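Local coordinates for periplasmic binding protein (Thermotoga lettingae TMO, PDB 4RY8), which binds 5-methylthioribose between its two lobes and probably serves as the solute-binding component of a sugar transporter, at residues Asp56-Ile68 with Ile77-Ile89. Numbering follows the deposited sequence.
Sequences DMARMVTMIENFI and IDHGRPDPLMPKI. With SR1 (5-S-methyl-5-thio-alpha-D-ribofuranose), chain G.
Leu85 of helix 82-89 packs as a knob into a hole formed by Met57, Met60, Ile64 and Val61 of helix 57-68. These are neighbouring helices of the Rossmann-like alpha/beta lobe of a periplasmic binding protein, linked through strand 74-78 and nearly parallel at 12°, their axes 9.9 Å apart. Leu85 divides its branches: CD1 lies 4.0 Å from Met60 SD, while CD2 turns to Met57, Val61 and Ile64. Met57 is bent at chi2 and chi3, which brings its CE tightly against Leu85 CD2, at 3.4 Å, and also onto the ring of Pro84. Toward the sheet, Ile64 CD1 meets Ile77 CD1 on the strand, the two side chains crossing at about a right angle. Met60, extended beyond CG, carries its CE to 3.5 Å from Asp78 O, beside Gly80, whose CA its SD touches.

Toward the C-terminal ends of the two segments the aliphatic part of Lys88 lies across Val61 CG1 and against Ile64 CG2; its ammonium forms a salt bridge with Glu91, and Glu65 OE2 stays 4.6 Å from Lys88 NZ.

Just past the strand, His79 reaches the sugar. Asp78 OD1 accepts from His79 ND1 at 2.6 Å, a bond that should help fix the ring's rotation, and the ring's other nitrogen, His79 NE2, donates almost straight (170°) to the furanose oxygen, SR1 O4, at 3.0 Å in the imidazole plane.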
# COMPACT_ATOMS: atom_id res chain seq x y z
N ASP C 56 -12.62 27.52 9.18
CA ASP C 56 -12.09 28.59 10.05
C ASP C 56 -11.51 28.00 11.35
O ASP C 56 -12.24 27.62 12.29
CB ASP C 56 -13.21 29.59 10.35
CG ASP C 56 -12.71 30.87 11.05
OD1 ASP C 56 -11.96 30.79 12.03
OD2 ASP C 56 -13.11 31.96 10.63
N MET C 57 -10.18 27.91 11.41
CA MET C 57 -9.54 27.26 12.54
C MET C 57 -9.89 27.95 13.87
O MET C 57 -10.09 27.27 14.88
CB MET C 57 -8.00 27.15 12.35
CG MET C 57 -7.53 26.01 11.43
SD MET C 57 -8.13 24.31 11.77
CE MET C 57 -7.95 24.34 13.50
N ALA C 58 -10.01 29.28 13.87
CA ALA C 58 -10.32 30.02 15.11
C ALA C 58 -11.72 29.67 15.59
O ALA C 58 -11.94 29.53 16.78
CB ALA C 58 -10.19 31.53 14.92
N ARG C 59 -12.65 29.54 14.65
CA ARG C 59 -13.99 29.05 14.98
C ARG C 59 -13.93 27.63 15.51
O ARG C 59 -14.68 27.29 16.43
CB ARG C 59 -14.95 29.13 13.77
N MET C 60 -13.03 26.80 14.95
CA MET C 60 -12.89 25.40 15.37
C MET C 60 -12.48 25.26 16.85
O MET C 60 -13.09 24.49 17.60
CB MET C 60 -11.91 24.61 14.45
CG MET C 60 -12.28 23.12 14.26
SD MET C 60 -11.19 22.20 13.18
CE MET C 60 -11.89 20.54 13.48
N VAL C 61 -11.48 26.02 17.25
CA VAL C 61 -11.03 26.10 18.64
C VAL C 61 -12.13 26.51 19.62
O VAL C 61 -12.30 25.87 20.66
CB VAL C 61 -9.84 27.08 18.75
CG1 VAL C 61 -9.49 27.44 20.21
CG2 VAL C 61 -8.63 26.52 18.03
N THR C 62 -12.89 27.58 19.30
CA THR C 62 -14.05 27.99 20.13
C THR C 62 -15.14 26.91 20.22
O THR C 62 -15.77 26.74 21.25
CB THR C 62 -14.74 29.30 19.62
OG1 THR C 62 -15.64 29.00 18.54
CG2 THR C 62 -13.74 30.30 19.13
N MET C 63 -15.37 26.19 19.13
CA MET C 63 -16.36 25.10 19.17
C MET C 63 -15.92 24.00 20.13
O MET C 63 -16.73 23.44 20.87
CB MET C 63 -16.63 24.54 17.76
CG MET C 63 -17.33 25.52 16.84
SD MET C 63 -17.37 25.15 15.08
CE MET C 63 -18.63 26.30 14.56
N ILE C 64 -14.63 23.67 20.12
CA ILE C 64 -14.14 22.58 20.96
C ILE C 64 -14.26 23.02 22.40
O ILE C 64 -14.78 22.31 23.25
CB ILE C 64 -12.68 22.20 20.59
CG1 ILE C 64 -12.67 21.45 19.25
CG2 ILE C 64 -12.06 21.33 21.69
CD1 ILE C 64 -11.32 21.38 18.59
N GLU C 65 -13.80 24.23 22.66
CA GLU C 65 -13.95 24.89 23.94
C GLU C 65 -15.41 24.94 24.43
O GLU C 65 -15.66 24.69 25.61
CB GLU C 65 -13.27 26.26 23.83
CG GLU C 65 -13.74 27.39 24.70
CD GLU C 65 -13.21 28.72 24.14
OE1 GLU C 65 -13.88 29.75 24.34
OE2 GLU C 65 -12.15 28.73 23.47
N ASN C 66 -16.37 25.23 23.55
CA ASN C 66 -17.79 25.22 24.00
C ASN C 66 -18.12 23.83 24.50
O ASN C 66 -18.75 23.70 25.54
CB ASN C 66 -18.78 25.59 22.87
CG ASN C 66 -18.60 27.02 22.37
OD1 ASN C 66 -19.06 27.38 21.28
ND2 ASN C 66 -17.92 27.83 23.16
N PHE C 67 -17.68 22.80 23.78
CA PHE C 67 -18.01 21.43 24.21
C PHE C 67 -17.29 21.03 25.50
O PHE C 67 -17.85 20.25 26.30
CB PHE C 67 -17.80 20.44 23.06
CG PHE C 67 -18.82 20.58 21.97
CD1 PHE C 67 -20.18 20.53 22.27
CD2 PHE C 67 -18.44 20.80 20.66
CE1 PHE C 67 -21.13 20.67 21.28
CE2 PHE C 67 -19.39 20.94 19.66
CZ PHE C 67 -20.73 20.89 19.97
N ILE C 68 -16.09 21.56 25.71
CA ILE C 68 -15.36 21.34 26.98
C ILE C 68 -16.16 21.91 28.15
O ILE C 68 -16.47 21.20 29.12
CB ILE C 68 -13.92 21.91 26.95
CG1 ILE C 68 -13.05 21.05 26.04
CG2 ILE C 68 -13.32 21.88 28.34
CD1 ILE C 68 -11.69 21.62 25.68
N ILE C 77 -12.92 14.85 16.98
CA ILE C 77 -12.30 15.85 16.15
C ILE C 77 -12.07 15.35 14.72
O ILE C 77 -11.26 14.44 14.45
CB ILE C 77 -11.04 16.39 16.79
CG1 ILE C 77 -11.40 16.89 18.19
CG2 ILE C 77 -10.50 17.52 15.93
CD1 ILE C 77 -10.25 17.48 18.93
N ASP C 78 -12.77 16.00 13.80
CA ASP C 78 -12.79 15.66 12.42
C ASP C 78 -12.02 16.67 11.58
O ASP C 78 -12.47 17.79 11.42
CB ASP C 78 -14.24 15.66 12.01
CG ASP C 78 -14.49 14.93 10.77
OD1 ASP C 78 -13.82 15.31 9.80
OD2 ASP C 78 -15.31 13.97 10.79
N HIS C 79 -10.91 16.23 10.99
CA HIS C 79 -9.96 17.07 10.29
C HIS C 79 -9.36 18.10 11.27
O HIS C 79 -9.26 17.83 12.48
CB HIS C 79 -10.56 17.69 9.04
CG HIS C 79 -10.91 16.70 8.00
ND1 HIS C 79 -11.75 15.65 8.24
CD2 HIS C 79 -10.52 16.57 6.71
CE1 HIS C 79 -11.88 14.91 7.16
NE2 HIS C 79 -11.14 15.45 6.21
N GLY C 80 -8.97 19.26 10.76
CA GLY C 80 -8.35 20.29 11.56
C GLY C 80 -6.85 20.12 11.42
O GLY C 80 -6.41 19.24 10.75
N ARG C 81 -6.06 20.96 12.09
CA ARG C 81 -4.61 20.79 12.08
C ARG C 81 -4.08 20.72 13.49
O ARG C 81 -4.70 21.26 14.40
CB ARG C 81 -3.97 21.91 11.30
CG ARG C 81 -4.31 21.74 9.83
CD ARG C 81 -3.71 22.84 9.01
NE ARG C 81 -4.59 23.99 8.94
CZ ARG C 81 -4.53 25.07 9.69
NH1 ARG C 81 -5.39 26.05 9.48
NH2 ARG C 81 -3.61 25.21 10.65
N PRO C 82 -2.97 20.02 13.70
CA PRO C 82 -2.64 19.73 15.07
C PRO C 82 -2.16 20.96 15.80
O PRO C 82 -2.39 21.07 16.99
CB PRO C 82 -1.52 18.68 15.00
CG PRO C 82 -1.20 18.48 13.57
CD PRO C 82 -2.10 19.34 12.73
N ASP C 83 -1.45 21.86 15.13
CA ASP C 83 -0.87 22.92 15.93
C ASP C 83 -1.96 23.74 16.59
O ASP C 83 -1.96 23.92 17.81
CB ASP C 83 0.09 23.81 15.17
CG ASP C 83 0.30 25.12 15.89
OD1 ASP C 83 1.14 25.19 16.81
OD2 ASP C 83 -0.42 26.08 15.56
N PRO C 84 -2.94 24.24 15.80
CA PRO C 84 -3.97 25.06 16.49
C PRO C 84 -4.77 24.26 17.57
O PRO C 84 -5.09 24.77 18.61
CB PRO C 84 -4.89 25.48 15.34
CG PRO C 84 -4.04 25.39 14.12
CD PRO C 84 -3.06 24.27 14.34
N LEU C 85 -5.03 23.00 17.31
CA LEU C 85 -5.95 22.22 18.14
C LEU C 85 -5.36 21.47 19.36
O LEU C 85 -6.10 21.11 20.29
CB LEU C 85 -6.68 21.21 17.25
CG LEU C 85 -7.48 21.76 16.07
CD1 LEU C 85 -8.29 20.66 15.40
CD2 LEU C 85 -8.41 22.88 16.50
N MET C 86 -4.04 21.26 19.38
CA MET C 86 -3.39 20.37 20.35
C MET C 86 -3.71 20.73 21.80
O MET C 86 -3.98 19.82 22.58
CB MET C 86 -1.85 20.34 20.16
CG MET C 86 -1.16 18.97 20.24
SD MET C 86 -2.05 17.55 19.55
CE MET C 86 -2.71 16.93 21.09
N PRO C 87 -3.68 22.03 22.17
CA PRO C 87 -3.93 22.41 23.57
C PRO C 87 -5.39 22.23 24.02
O PRO C 87 -5.65 21.90 25.18
CB PRO C 87 -3.53 23.91 23.62
CG PRO C 87 -2.68 24.13 22.41
CD PRO C 87 -3.20 23.18 21.37
N LYS C 88 -6.33 22.47 23.12
CA LYS C 88 -7.73 22.17 23.37
C LYS C 88 -7.93 20.66 23.59
O LYS C 88 -8.66 20.27 24.49
CB LYS C 88 -8.61 22.66 22.21
CG LYS C 88 -8.64 24.18 22.08
CD LYS C 88 -9.48 24.81 23.18
CE LYS C 88 -8.71 25.86 23.98
NZ LYS C 88 -9.18 25.84 25.39
N ILE C 89 -7.25 19.83 22.79
CA ILE C 89 -7.31 18.37 22.94
C ILE C 89 -6.73 17.94 24.29
O ILE C 89 -7.35 17.16 25.01
CB ILE C 89 -6.61 17.63 21.77
CG1 ILE C 89 -7.44 17.73 20.50
CG2 ILE C 89 -6.44 16.14 22.04
CD1 ILE C 89 -6.69 17.33 19.24
CS SR1 G . -10.47 18.38 2.46
S SR1 G . -9.89 16.81 3.05
C5 SR1 G . -10.95 15.83 1.96
C4 SR1 G . -10.75 14.34 2.17
O4 SR1 G . -11.02 14.09 3.52
C1 SR1 G . -11.78 12.88 3.69
O1 SR1 G . -10.99 12.00 4.41
C2 SR1 G . -12.13 12.30 2.33
O2 SR1 G . -11.53 11.03 1.97
C3 SR1 G . -11.68 13.41 1.40
O3 SR1 G . -11.03 12.88 0.26